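Local coordinates for protein exotoxin (Staphylococcus aureus subsp. aureus, PDB 3URY) that is a superantigen-like exotoxin pairing an OB-fold domain with a beta-grasp domain, and probably helps the bacterium interfere with host immunity, at residues G24-K29 and G60-V65; R34-V39 and I47-K52; G85-N90 and I120-I125; K92-K97 and D181-D186; K104-G109 and Y145-S150. All coordinates share one frame; numbering follows the deposited sequence.

Contact 1. Residues G24-K29 and G60-V65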
# COMPACT_ATOMS: atom_id res chain seq x y z
N GLY A 24 14.14 -7.70 -10.45
CA GLY A 24 14.74 -6.87 -9.40
C GLY A 24 16.25 -7.13 -9.29
O GLY A 24 16.69 -8.30 -9.36
N ILE A 25 17.02 -6.05 -9.17
CA ILE A 25 18.50 -6.06 -9.05
C ILE A 25 18.97 -5.33 -7.79
O ILE A 25 18.75 -4.12 -7.61
CB ILE A 25 19.13 -5.36 -10.28
CG1 ILE A 25 18.69 -6.12 -11.53
CG2 ILE A 25 20.67 -5.26 -10.19
CD1 ILE A 25 18.87 -5.25 -12.82
N ILE A 26 19.61 -6.09 -6.91
CA ILE A 26 20.12 -5.59 -5.64
C ILE A 26 21.66 -5.52 -5.68
O ILE A 26 22.36 -6.53 -5.89
CB ILE A 26 19.63 -6.50 -4.51
CG1 ILE A 26 18.12 -6.35 -4.42
CG2 ILE A 26 20.25 -6.14 -3.17
CD1 ILE A 26 17.47 -7.22 -3.34
N LEU A 27 22.17 -4.31 -5.54
CA LEU A 27 23.60 -4.05 -5.62
C LEU A 27 24.17 -4.05 -4.22
O LEU A 27 23.41 -4.14 -3.23
CB LEU A 27 23.86 -2.73 -6.34
CG LEU A 27 23.27 -2.58 -7.74
CD1 LEU A 27 23.54 -1.18 -8.25
CD2 LEU A 27 23.81 -3.63 -8.67
N LYS A 28 25.48 -3.85 -4.11
CA LYS A 28 26.07 -3.89 -2.77
C LYS A 28 25.62 -2.66 -1.95
O LYS A 28 25.48 -1.57 -2.52
CB LYS A 28 27.59 -4.03 -2.80
CG LYS A 28 28.39 -2.80 -3.16
CD LYS A 28 29.83 -3.03 -2.69
CE LYS A 28 30.72 -1.80 -2.67
NZ LYS A 28 31.82 -2.03 -1.68
N LYS A 29 25.40 -2.85 -0.65
CA LYS A 29 24.93 -1.79 0.28
C LYS A 29 25.87 -0.58 0.26
O LYS A 29 27.07 -0.72 0.20
CB LYS A 29 24.82 -2.37 1.69
CG LYS A 29 24.19 -1.53 2.79
CD LYS A 29 24.13 -2.42 4.04
CE LYS A 29 23.23 -1.94 5.17
NZ LYS A 29 23.70 -0.67 5.79
N GLY A 60 22.03 -9.36 -5.69
CA GLY A 60 21.80 -10.05 -6.96
C GLY A 60 20.48 -9.79 -7.68
O GLY A 60 19.81 -8.78 -7.46
N VAL A 61 20.09 -10.79 -8.46
CA VAL A 61 18.95 -10.71 -9.33
C VAL A 61 17.78 -11.45 -8.72
O VAL A 61 17.94 -12.51 -8.13
CB VAL A 61 19.28 -11.33 -10.73
CG1 VAL A 61 18.11 -11.17 -11.68
CG2 VAL A 61 20.56 -10.72 -11.36
N HIS A 62 16.58 -10.89 -8.87
CA HIS A 62 15.38 -11.51 -8.36
C HIS A 62 14.29 -11.40 -9.39
O HIS A 62 13.85 -10.29 -9.73
CB HIS A 62 14.94 -10.84 -7.06
CG HIS A 62 15.92 -11.01 -5.93
ND1 HIS A 62 15.94 -12.10 -5.15
CD2 HIS A 62 16.94 -10.18 -5.46
CE1 HIS A 62 16.91 -11.98 -4.22
NE2 HIS A 62 17.52 -10.80 -4.42
N ARG A 63 13.85 -12.54 -9.91
CA ARG A 63 12.84 -12.53 -11.03
C ARG A 63 11.42 -12.77 -10.54
O ARG A 63 11.23 -13.13 -9.38
CB ARG A 63 13.15 -13.58 -12.13
CG ARG A 63 14.46 -13.27 -12.79
CD ARG A 63 14.76 -14.14 -14.03
NE ARG A 63 15.89 -13.51 -14.63
CZ ARG A 63 15.87 -12.70 -15.68
NH1 ARG A 63 14.76 -12.50 -16.39
NH2 ARG A 63 17.00 -12.13 -16.05
N ASN A 64 10.45 -12.61 -11.43
CA ASN A 64 9.05 -12.77 -11.06
C ASN A 64 8.75 -11.90 -9.88
O ASN A 64 8.31 -12.41 -8.86
CB ASN A 64 8.71 -14.22 -10.64
CG ASN A 64 8.76 -15.17 -11.79
OD1 ASN A 64 9.29 -16.27 -11.67
ND2 ASN A 64 8.28 -14.74 -12.94
N VAL A 65 9.12 -10.62 -9.94
CA VAL A 65 8.72 -9.75 -8.85
C VAL A 65 7.77 -8.71 -9.40
O VAL A 65 7.85 -8.31 -10.59
CB VAL A 65 9.92 -9.15 -8.05
CG1 VAL A 65 10.65 -10.24 -7.27
CG2 VAL A 65 10.85 -8.40 -8.95
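Gly-24 and Ile-26 pair with His-62 and Gly-60 in an antiparallel ladder at the margin of the OB-fold sheet, where strand 60-63 is the outermost strand and strand 22-26 its neighbour. The two strand axes run 159° apart in direction. Four backbone hydrogen bonds join them. Gly-24 N reaches His-62 O at 2.7 Å, and His-62 N returns to Gly-24 O at 2.6 Å. In the second pair Ile-26 N meets Gly-60 O at 2.8 Å and Gly-60 N meets Ile-26 O at 2.9 Å. Between them, Ile-25 and Val-61 form a non-hydrogen-bonded pair, and Val-61 CA makes a CA-H...O contact of 3.3 Å with Gly-24 O. The apolar contact lies on the other face from Ile-25 and Val-61. With chi1 at -67°, Ile-26 keeps CG1 beside its own backbone N, from where CD1 extends to His-62 CD2 at 3.7 Å, the two side chains meeting at a slant. His-62 is fixed from outside by the bond of NE2 to Gly-58 O and by the edge-to-face ring of Tyr-57. A G1 bulge at Asn-64 and Val-65, opposite Glu-22, turns the chain so that Val-65 CG2 lies 3.7 Å from Gly-24 N.

Contact 2. Residues R34-V39 and I47-K52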
# COMPACT_ATOMS: atom_id res chain seq x y z
N ARG A 34 19.14 -1.12 2.19
CA ARG A 34 19.41 -1.69 0.88
C ARG A 34 18.23 -1.42 -0.04
O ARG A 34 17.15 -1.15 0.46
CB ARG A 34 19.68 -3.16 1.01
CG ARG A 34 20.89 -3.43 1.86
CD ARG A 34 21.03 -4.89 2.31
NE ARG A 34 20.95 -5.84 1.22
CZ ARG A 34 20.01 -6.78 1.06
NH1 ARG A 34 19.04 -6.98 1.97
NH2 ARG A 34 20.07 -7.57 0.00
N PHE A 35 18.48 -1.44 -1.34
CA PHE A 35 17.47 -1.18 -2.35
C PHE A 35 17.39 -2.25 -3.43
O PHE A 35 18.42 -2.87 -3.79
CB PHE A 35 17.76 0.14 -3.06
CG PHE A 35 17.83 1.32 -2.13
CD1 PHE A 35 16.68 2.05 -1.82
CD2 PHE A 35 19.02 1.67 -1.55
CE1 PHE A 35 16.73 3.14 -0.97
CE2 PHE A 35 19.09 2.76 -0.66
CZ PHE A 35 17.94 3.48 -0.35
N MET A 36 16.17 -2.45 -3.95
CA MET A 36 15.98 -3.34 -5.06
C MET A 36 15.76 -2.37 -6.20
O MET A 36 14.85 -1.48 -6.12
CB MET A 36 14.77 -4.25 -4.93
CG MET A 36 14.56 -5.18 -6.13
SD MET A 36 13.11 -6.26 -6.07
CE MET A 36 13.71 -7.32 -4.80
N ASN A 37 16.59 -2.48 -7.24
CA ASN A 37 16.42 -1.69 -8.44
C ASN A 37 15.42 -2.36 -9.42
O ASN A 37 15.50 -3.56 -9.66
CB ASN A 37 17.77 -1.48 -9.15
CG ASN A 37 18.74 -0.62 -8.34
OD1 ASN A 37 18.68 0.61 -8.44
ND2 ASN A 37 19.68 -1.25 -7.57
N VAL A 38 14.53 -1.59 -10.10
CA VAL A 38 13.54 -2.17 -11.01
C VAL A 38 13.56 -1.20 -12.18
O VAL A 38 13.56 -0.01 -11.92
CB VAL A 38 12.17 -2.30 -10.33
CG1 VAL A 38 11.12 -2.83 -11.25
CG2 VAL A 38 12.26 -3.30 -9.15
N VAL A 39 13.63 -1.74 -13.39
CA VAL A 39 13.78 -0.93 -14.61
C VAL A 39 12.73 -1.32 -15.63
O VAL A 39 12.98 -2.05 -16.60
CB VAL A 39 15.23 -1.04 -15.15
CG1 VAL A 39 15.45 -0.12 -16.32
CG2 VAL A 39 16.23 -0.74 -14.03
N ILE A 47 13.75 0.61 -4.71
CA ILE A 47 12.75 0.23 -3.78
C ILE A 47 13.41 -0.16 -2.47
O ILE A 47 14.24 -1.06 -2.40
CB ILE A 47 11.95 -0.97 -4.34
CG1 ILE A 47 11.49 -0.67 -5.80
CG2 ILE A 47 10.69 -1.23 -3.53
CD1 ILE A 47 10.45 0.41 -5.81
N ALA A 48 13.13 0.60 -1.43
CA ALA A 48 13.75 0.30 -0.13
C ALA A 48 13.28 -1.02 0.40
O ALA A 48 12.09 -1.37 0.28
CB ALA A 48 13.44 1.40 0.90
N LEU A 49 14.24 -1.79 0.91
CA LEU A 49 13.98 -3.10 1.51
C LEU A 49 13.90 -2.87 2.98
O LEU A 49 14.92 -2.76 3.63
CB LEU A 49 15.12 -4.03 1.18
CG LEU A 49 15.24 -4.23 -0.36
CD1 LEU A 49 16.53 -4.95 -0.65
CD2 LEU A 49 14.05 -5.00 -0.99
N VAL A 50 12.67 -2.79 3.49
CA VAL A 50 12.38 -2.53 4.91
C VAL A 50 11.68 -3.73 5.46
O VAL A 50 11.30 -4.59 4.72
CB VAL A 50 11.45 -1.30 5.01
CG1 VAL A 50 12.25 -0.07 4.62
CG2 VAL A 50 10.20 -1.45 4.11
N GLY A 51 11.55 -3.81 6.77
CA GLY A 51 10.86 -4.90 7.38
C GLY A 51 11.40 -6.24 6.99
O GLY A 51 12.61 -6.45 6.96
N LYS A 52 10.49 -7.15 6.65
CA LYS A 52 10.87 -8.50 6.26
C LYS A 52 11.63 -8.52 4.93
O LYS A 52 12.28 -9.46 4.61
CB LYS A 52 9.59 -9.35 6.13
CG LYS A 52 8.76 -9.52 7.41
CD LYS A 52 7.52 -10.38 7.14
CE LYS A 52 6.54 -10.45 8.30
NZ LYS A 52 7.20 -10.91 9.53
O HOH W 1 17.58 -2.88 3.94
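The beta hairpin of strands 34-38 and 45-49, in the middle of the OB-fold sheet, brings Met-36 opposite Ile-47 as an antiparallel hydrogen-bonded pair. Met-36 N binds Ile-47 O, and Ile-47 N binds Met-36 O, both at 2.8 Å. One step on, Leu-49 N donates to Arg-34 O at 3.0 Å. Beside this bond a water accepts from Arg-34 N and donates to Leu-49 O at 2.7 Å, bridging the two backbones. On one face Phe-35 and Ala-48 form the non-hydrogen-bonded pair: Phe-35 CE1 approaches Ala-48 CB at 4.2 Å, and the rings of Trp-30 and Tyr-76 also meet the phenyl group. The other face carries Arg-34, Met-36, Ile-47 and Leu-49. Leu-49 divides its two methyls, CD2 packing on Met-36 CB at 4.1 Å while CD1 sits over one face of the Arg-34 guanidinium, 4.1 Å above its plane and toward the rim. The Arg-34 chain, bent at chi3 (52°), turns NH2 to Tyr-57 O and NH1 to a salt bridge with Asp-54. All the touching residues are buried, and the one charged group among them has one face met by Leu-49 CD1 while NH1 and NH2 are paired with polar partners, which probably offsets much of the cost of burying it.

Contact 3. Residues G85-N90 and I120-I125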
# COMPACT_ATOMS: atom_id res chain seq x y z
N GLY A 85 6.26 -2.71 -0.90
CA GLY A 85 5.35 -3.00 -1.99
C GLY A 85 5.76 -4.09 -2.96
O GLY A 85 5.15 -4.23 -4.05
N ILE A 86 6.75 -4.91 -2.56
CA ILE A 86 7.26 -5.97 -3.43
C ILE A 86 6.57 -7.27 -3.16
O ILE A 86 6.55 -7.78 -2.01
CB ILE A 86 8.79 -6.19 -3.20
CG1 ILE A 86 9.57 -4.88 -3.35
CG2 ILE A 86 9.36 -7.23 -4.14
CD1 ILE A 86 10.97 -5.02 -2.72
N THR A 87 6.06 -7.86 -4.22
CA THR A 87 5.38 -9.16 -4.07
C THR A 87 5.88 -10.14 -5.16
O THR A 87 6.50 -9.78 -6.13
CB THR A 87 3.89 -9.04 -4.29
OG1 THR A 87 3.70 -8.34 -5.51
CG2 THR A 87 3.13 -8.27 -3.16
N LYS A 88 5.55 -11.41 -4.97
CA LYS A 88 5.89 -12.37 -5.96
C LYS A 88 4.81 -12.26 -7.04
O LYS A 88 3.61 -12.05 -6.74
CB LYS A 88 5.82 -13.78 -5.36
CG LYS A 88 6.46 -14.83 -6.30
CD LYS A 88 6.16 -16.26 -5.82
CE LYS A 88 6.10 -16.31 -4.31
NZ LYS A 88 5.85 -17.69 -3.83
N SER A 89 5.23 -12.45 -8.28
CA SER A 89 4.32 -12.36 -9.42
C SER A 89 3.35 -13.55 -9.34
O SER A 89 3.62 -14.53 -8.65
CB SER A 89 5.12 -12.40 -10.74
OG SER A 89 6.10 -11.39 -10.76
N ASN A 90 2.23 -13.43 -10.06
CA ASN A 90 1.22 -14.49 -10.09
C ASN A 90 1.72 -15.80 -10.65
O ASN A 90 2.59 -15.79 -11.50
CB ASN A 90 0.03 -14.04 -10.95
CG ASN A 90 -0.84 -12.96 -10.29
OD1 ASN A 90 -0.62 -12.50 -9.18
ND2 ASN A 90 -1.85 -12.55 -11.02
N ILE A 120 -9.27 -7.64 -6.95
CA ILE A 120 -8.02 -8.25 -6.67
C ILE A 120 -7.64 -9.11 -7.86
O ILE A 120 -8.37 -10.08 -8.24
CB ILE A 120 -8.13 -9.11 -5.40
CG1 ILE A 120 -8.45 -8.19 -4.22
CG2 ILE A 120 -6.85 -9.87 -5.16
CD1 ILE A 120 -8.96 -8.95 -3.01
N THR A 121 -6.49 -8.78 -8.45
CA THR A 121 -5.97 -9.52 -9.59
C THR A 121 -4.60 -10.10 -9.34
O THR A 121 -3.99 -10.64 -10.28
CB THR A 121 -5.92 -8.67 -10.88
OG1 THR A 121 -5.19 -7.48 -10.62
CG2 THR A 121 -7.31 -8.31 -11.38
N LYS A 122 -4.16 -10.09 -8.07
CA LYS A 122 -2.86 -10.59 -7.65
C LYS A 122 -2.92 -11.66 -6.56
O LYS A 122 -3.64 -11.52 -5.58
CB LYS A 122 -2.00 -9.42 -7.16
CG LYS A 122 -1.38 -8.65 -8.36
CD LYS A 122 -0.43 -7.52 -7.99
CE LYS A 122 0.61 -7.85 -6.93
NZ LYS A 122 1.47 -9.03 -7.18
N GLU A 123 -2.21 -12.75 -6.77
CA GLU A 123 -2.12 -13.83 -5.77
C GLU A 123 -1.55 -13.35 -4.46
O GLU A 123 -1.93 -13.77 -3.39
CB GLU A 123 -1.16 -14.91 -6.23
CG GLU A 123 -1.77 -16.15 -6.78
CD GLU A 123 -0.72 -17.21 -7.04
OE1 GLU A 123 0.29 -16.90 -7.67
OE2 GLU A 123 -0.92 -18.35 -6.59
N GLN A 124 -0.54 -12.51 -4.56
CA GLN A 124 0.10 -11.97 -3.36
C GLN A 124 0.06 -10.46 -3.49
O GLN A 124 0.44 -9.96 -4.54
CB GLN A 124 1.52 -12.44 -3.27
CG GLN A 124 2.18 -12.18 -1.91
CD GLN A 124 3.56 -12.77 -1.85
OE1 GLN A 124 4.47 -12.26 -2.49
NE2 GLN A 124 3.75 -13.79 -1.00
N ILE A 125 -0.47 -9.80 -2.45
CA ILE A 125 -0.63 -8.35 -2.40
C ILE A 125 0.01 -7.76 -1.15
O ILE A 125 0.02 -8.38 -0.10
CB ILE A 125 -2.09 -7.83 -2.47
CG1 ILE A 125 -2.80 -8.23 -3.73
CG2 ILE A 125 -2.18 -6.30 -2.64
CD1 ILE A 125 -3.87 -7.18 -4.09
O HOH W 2 0.82 -11.79 -7.27
O HOH W 3 2.40 -15.39 -6.20
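The amide of Asn-90 lies against the chain of residues 121-123 and uses both of its ends. ND2 donates to Thr-121 O at 3.0 Å with the acceptor only 3° out of the amide plane, whereas OD1 accepts from Glu-123 N at 2.9 Å from a donor standing 46° out of that plane. The same oxygen lies near Lys-122 CA, at 3.3 Å. A second amide reaches the opposite way: Gln-124, its chain extended beyond CG, takes a nearly straight bond from Lys-88 N to OE1 at 2.8 Å, the donor tilted 25° from the carbonyl plane. Beside these amides sits the ammonium of Lys-122. Bends at chi3 and chi4 fold the chain back so that NZ meets Thr-87 OG1 tip to tip at 2.9 Å. Gln-124 O at 3.0 Å, a water at 2.8 Å and Asp-66, through a salt bridge, are its other polar neighbours; with four for three protons, at least two must share one. Asp-66 would be expected to keep this buried nitrogen charged. It also holds Ser-89 OG, so the Asp-66 carboxylate is bonded to a residue of each segment. A second water links Ser-89 O with Glu-123 OE1, which takes a hydrogen bond from Ser-91 N as well. Thr-87 CG2, finally, rests on Gln-124 O at 3.5 Å. This polar, water-bridged seam joins the end of OB-fold strand 81-88 to the chain leading into strand 124-126 of the beta-grasp domain, in the two-domain architecture of staphylococcal superantigens and their relatives.

Contact 4. Residues K92-K97 and D181-D186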
# COMPACT_ATOMS: atom_id res chain seq x y z
N LYS A 92 -0.67 -17.92 -11.57
CA LYS A 92 -1.84 -18.18 -12.38
C LYS A 92 -2.83 -17.01 -12.37
O LYS A 92 -2.63 -16.00 -11.68
CB LYS A 92 -2.55 -19.39 -11.77
CG LYS A 92 -2.88 -19.24 -10.29
CD LYS A 92 -3.77 -20.40 -9.83
CE LYS A 92 -4.05 -20.34 -8.36
NZ LYS A 92 -4.52 -18.96 -8.06
N LYS A 93 -3.90 -17.17 -13.14
CA LYS A 93 -4.93 -16.16 -13.24
C LYS A 93 -5.59 -15.95 -11.90
O LYS A 93 -5.83 -16.91 -11.17
CB LYS A 93 -6.00 -16.60 -14.23
CG LYS A 93 -5.46 -16.76 -15.63
CD LYS A 93 -6.48 -17.36 -16.57
CE LYS A 93 -5.89 -17.45 -17.95
NZ LYS A 93 -6.85 -18.02 -18.88
N VAL A 94 -5.87 -14.69 -11.57
CA VAL A 94 -6.55 -14.33 -10.36
C VAL A 94 -7.58 -13.29 -10.72
O VAL A 94 -7.30 -12.29 -11.36
CB VAL A 94 -5.61 -13.77 -9.30
CG1 VAL A 94 -6.39 -13.22 -8.12
CG2 VAL A 94 -4.58 -14.79 -8.87
N ASP A 95 -8.80 -13.55 -10.29
CA ASP A 95 -9.92 -12.68 -10.53
C ASP A 95 -10.85 -12.84 -9.33
O ASP A 95 -11.75 -13.68 -9.34
CB ASP A 95 -10.64 -13.11 -11.80
CG ASP A 95 -11.71 -12.14 -12.20
OD1 ASP A 95 -11.84 -11.09 -11.52
OD2 ASP A 95 -12.42 -12.43 -13.18
N HIS A 96 -10.57 -12.03 -8.32
CA HIS A 96 -11.25 -12.02 -7.02
C HIS A 96 -11.67 -10.63 -6.68
O HIS A 96 -11.08 -9.67 -7.13
CB HIS A 96 -10.27 -12.54 -5.95
CG HIS A 96 -10.86 -12.65 -4.56
ND1 HIS A 96 -11.92 -13.45 -4.27
CD2 HIS A 96 -10.40 -12.17 -3.33
CE1 HIS A 96 -12.19 -13.39 -2.94
NE2 HIS A 96 -11.25 -12.61 -2.37
N LYS A 97 -12.72 -10.50 -5.88
CA LYS A 97 -13.22 -9.19 -5.45
C LYS A 97 -13.40 -9.27 -3.95
O LYS A 97 -13.49 -10.37 -3.42
CB LYS A 97 -14.54 -8.93 -6.14
CG LYS A 97 -14.39 -8.46 -7.57
CD LYS A 97 -15.63 -8.74 -8.45
CE LYS A 97 -15.68 -10.20 -8.94
NZ LYS A 97 -14.48 -10.59 -9.76
N ASP A 181 -1.99 -13.21 1.04
CA ASP A 181 -2.59 -13.95 -0.06
C ASP A 181 -3.89 -13.19 -0.55
O ASP A 181 -4.95 -13.17 0.11
CB ASP A 181 -2.86 -15.34 0.44
CG ASP A 181 -3.45 -16.23 -0.60
OD1 ASP A 181 -3.34 -17.44 -0.41
OD2 ASP A 181 -3.99 -15.70 -1.61
N GLY A 182 -3.82 -12.48 -1.66
CA GLY A 182 -5.02 -11.72 -2.15
C GLY A 182 -6.31 -12.60 -2.17
O GLY A 182 -7.41 -12.15 -1.85
N THR A 183 -6.16 -13.82 -2.65
CA THR A 183 -7.25 -14.78 -2.70
C THR A 183 -7.85 -15.04 -1.34
O THR A 183 -8.94 -15.64 -1.24
CB THR A 183 -6.75 -16.16 -3.25
OG1 THR A 183 -6.64 -16.04 -4.67
CG2 THR A 183 -7.69 -17.27 -2.96
N ASN A 184 -7.17 -14.64 -0.26
CA ASN A 184 -7.73 -14.92 1.09
C ASN A 184 -8.39 -13.77 1.80
O ASN A 184 -8.89 -13.90 2.91
CB ASN A 184 -6.76 -15.69 1.94
CG ASN A 184 -6.57 -17.09 1.41
OD1 ASN A 184 -6.78 -17.35 0.22
ND2 ASN A 184 -6.24 -18.02 2.29
N ILE A 185 -8.51 -12.70 1.09
CA ILE A 185 -9.18 -11.56 1.60
C ILE A 185 -10.67 -11.80 1.39
O ILE A 185 -11.11 -12.07 0.26
CB ILE A 185 -8.80 -10.32 0.83
CG1 ILE A 185 -7.29 -10.07 0.96
CG2 ILE A 185 -9.61 -9.13 1.32
CD1 ILE A 185 -6.83 -8.98 0.03
N ASP A 186 -11.41 -11.71 2.49
CA ASP A 186 -12.87 -11.90 2.54
C ASP A 186 -13.63 -10.61 2.28
O ASP A 186 -14.39 -10.51 1.33
CB ASP A 186 -13.26 -12.45 3.92
CG ASP A 186 -14.63 -13.15 3.89
OD1 ASP A 186 -15.35 -12.95 2.89
OD2 ASP A 186 -14.98 -13.91 4.84
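His-96 leans onto the 3-10 turn 182-184 and the start of strand 185-192, a strand that runs parallel to its own strand 96-105 in the beta-grasp sheet. CB points toward the turn, and a chi1 of -177° places CG anti to the backbone N, directing the imidazole to the 182-185 backbone. CD2 is the first ring atom to meet the other segment, lying 3.3 Å from Gly-182 O. One face of the ring has Thr-183 O above it, 3.9 Å from the plane and offset toward the rim. CE1 lies 3.6 Å from Ile-185 O, flanking the bond made at the tip. There NE2 donates to Ile-185 O at 2.7 Å; the bond is almost straight at 178°, and the acceptor lies in the ring plane. NE2 therefore carries a proton. Three carbonyl oxygens thus meet the ring. The backbone of His-96 also pairs with Ile-120 of strand 111-120, and Gly-182 is bound in the same way to Glu-123. Within the turn, Ile-185 N bonds at 3.2 Å to Gly-182 O, the oxygen that also meets CD2. Nearer the start of the 92-97 segment the packing is slighter, with Val-94 CG1 standing 4.5 Å from Thr-183 OG1.

Contact 5. Residues K104-G109 and Y145-S150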
# COMPACT_ATOMS: atom_id res chain seq x y z
N LYS A 104 -18.87 6.54 8.07
CA LYS A 104 -18.22 7.80 8.37
C LYS A 104 -19.02 8.68 9.34
O LYS A 104 -20.23 8.81 9.19
CB LYS A 104 -17.96 8.60 7.09
CG LYS A 104 -17.40 9.97 7.46
CD LYS A 104 -16.73 10.80 6.37
CE LYS A 104 -17.61 11.50 5.36
NZ LYS A 104 -16.75 12.64 4.88
N GLU A 105 -18.35 9.24 10.34
CA GLU A 105 -18.98 10.16 11.27
C GLU A 105 -18.25 11.48 11.31
O GLU A 105 -17.10 11.51 11.63
CB GLU A 105 -19.07 9.60 12.70
CG GLU A 105 -19.85 10.52 13.65
CD GLU A 105 -19.99 10.03 15.10
OE1 GLU A 105 -19.91 8.82 15.38
OE2 GLU A 105 -20.22 10.89 15.97
N ASP A 106 -18.95 12.55 10.99
CA ASP A 106 -18.47 13.93 11.08
C ASP A 106 -18.08 14.39 12.44
O ASP A 106 -18.33 13.73 13.42
CB ASP A 106 -19.61 14.88 10.74
CG ASP A 106 -19.72 15.13 9.32
OD1 ASP A 106 -18.97 14.49 8.58
OD2 ASP A 106 -20.55 15.95 8.92
N ASN A 107 -17.51 15.58 12.48
CA ASN A 107 -17.35 16.37 13.69
C ASN A 107 -18.75 16.95 14.09
O ASN A 107 -18.97 17.35 15.25
CB ASN A 107 -16.28 17.47 13.47
CG ASN A 107 -16.35 18.11 12.07
OD1 ASN A 107 -16.83 17.49 11.10
ND2 ASN A 107 -15.81 19.31 11.93
N LYS A 108 -19.69 16.98 13.14
CA LYS A 108 -21.08 17.42 13.38
C LYS A 108 -21.90 16.30 14.02
O LYS A 108 -22.93 16.54 14.62
CB LYS A 108 -21.82 17.72 12.06
CG LYS A 108 -21.14 18.66 11.08
CD LYS A 108 -21.13 20.12 11.49
CE LYS A 108 -20.37 20.93 10.44
NZ LYS A 108 -20.48 22.41 10.65
N GLY A 109 -21.45 15.06 13.86
CA GLY A 109 -22.20 13.90 14.36
C GLY A 109 -23.01 13.22 13.24
O GLY A 109 -23.72 12.26 13.49
N TYR A 145 -9.65 12.86 5.50
CA TYR A 145 -8.66 13.92 5.72
C TYR A 145 -9.15 15.28 5.27
O TYR A 145 -8.35 16.15 4.92
CB TYR A 145 -7.27 13.58 5.10
CG TYR A 145 -6.74 12.25 5.56
CD1 TYR A 145 -6.75 11.93 6.89
CD2 TYR A 145 -6.23 11.32 4.65
CE1 TYR A 145 -6.30 10.71 7.33
CE2 TYR A 145 -5.74 10.11 5.09
CZ TYR A 145 -5.79 9.79 6.42
OH TYR A 145 -5.36 8.57 6.91
N GLY A 146 -10.46 15.50 5.26
CA GLY A 146 -11.00 16.81 4.88
C GLY A 146 -11.53 17.40 6.16
O GLY A 146 -10.94 18.31 6.77
N ASN A 147 -12.63 16.80 6.60
CA ASN A 147 -13.36 17.14 7.81
C ASN A 147 -12.87 16.29 8.99
O ASN A 147 -12.70 16.81 10.09
CB ASN A 147 -14.88 16.95 7.55
CG ASN A 147 -15.19 15.64 6.74
OD1 ASN A 147 -14.26 14.87 6.40
ND2 ASN A 147 -16.48 15.42 6.40
N VAL A 148 -12.63 15.00 8.75
CA VAL A 148 -12.16 14.04 9.78
C VAL A 148 -11.04 13.15 9.20
O VAL A 148 -10.93 12.93 7.99
CB VAL A 148 -13.33 13.17 10.30
CG1 VAL A 148 -14.24 13.94 11.28
CG2 VAL A 148 -14.11 12.66 9.12
N GLY A 149 -10.17 12.68 10.07
CA GLY A 149 -9.05 11.90 9.64
C GLY A 149 -8.52 10.90 10.65
O GLY A 149 -7.29 10.78 10.84
N SER A 150 -9.43 10.16 11.27
CA SER A 150 -9.02 9.14 12.21
C SER A 150 -9.91 7.96 11.96
O SER A 150 -10.82 8.03 11.17
CB SER A 150 -9.02 9.65 13.65
OG SER A 150 -10.33 9.92 14.08
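Val-148 presses its CG1 methyl against the backbone of the 104-109 turn, 3.8 Å from Glu-105 O and 3.9 Å from Asn-107 N. Its other methyl, CG2, packs on Lys-104 CD at 4.2 Å. Beside it the CB of Asn-147 points toward the same turn. This CB comes within 4.1 Å of Asn-107 OD1, the two amide planes standing nearly perpendicular at 85°, while the amide lies near both Lys-104 NZ and the carboxylate of Asp-106, whose plane is turned 67° from it. Lys-104 approaches Asn-147 from the opposite direction; its chain leaves anti to the backbone N (chi1 175°) and bends at chi3, and NZ is bound to Asn-142 O. Further out, a bond from Tyr-145 N to Val-148 O at 2.8 Å closes the loop 145-150 just where Val-148 meets the turn, and Lys-104 pairs with Ser-112 across the beta-grasp sheet. The contact thus joins the end of strand 96-105 to the loop between helix 127-142 and strand 151-157. No clear hydrogen bond spans it, and Val-148 helps bury Glu-105 O and Asn-107 N, which have no partner in the model, so adhesion here probably rests mainly on van der Waals contact of Val-148 with the turn backbone.

Contacts 1 and 2 lie in the OB-fold domain with centres 8 Å apart, on neighbouring strands 22-26 and 34-38 of one sheet; contact 2 falls between the two segments of contact 1. Contact 3 follows in the chain, 16 Å from contact 2, and continues that sheet through strand 81-88, where Ile-86 packs on Leu-49. It crosses to the beta-grasp domain and touches contact 4, 9 Å away, through probable backbone hydrogen bonds. The segments of contacts 3 and 4 alternate along the chain, and contact 5 lies between those of contact 4. Contacts 4 and 5 both use strand 96-105 but are 32 Å apart, near its two ends. Contact 3 thus bridges the two domains.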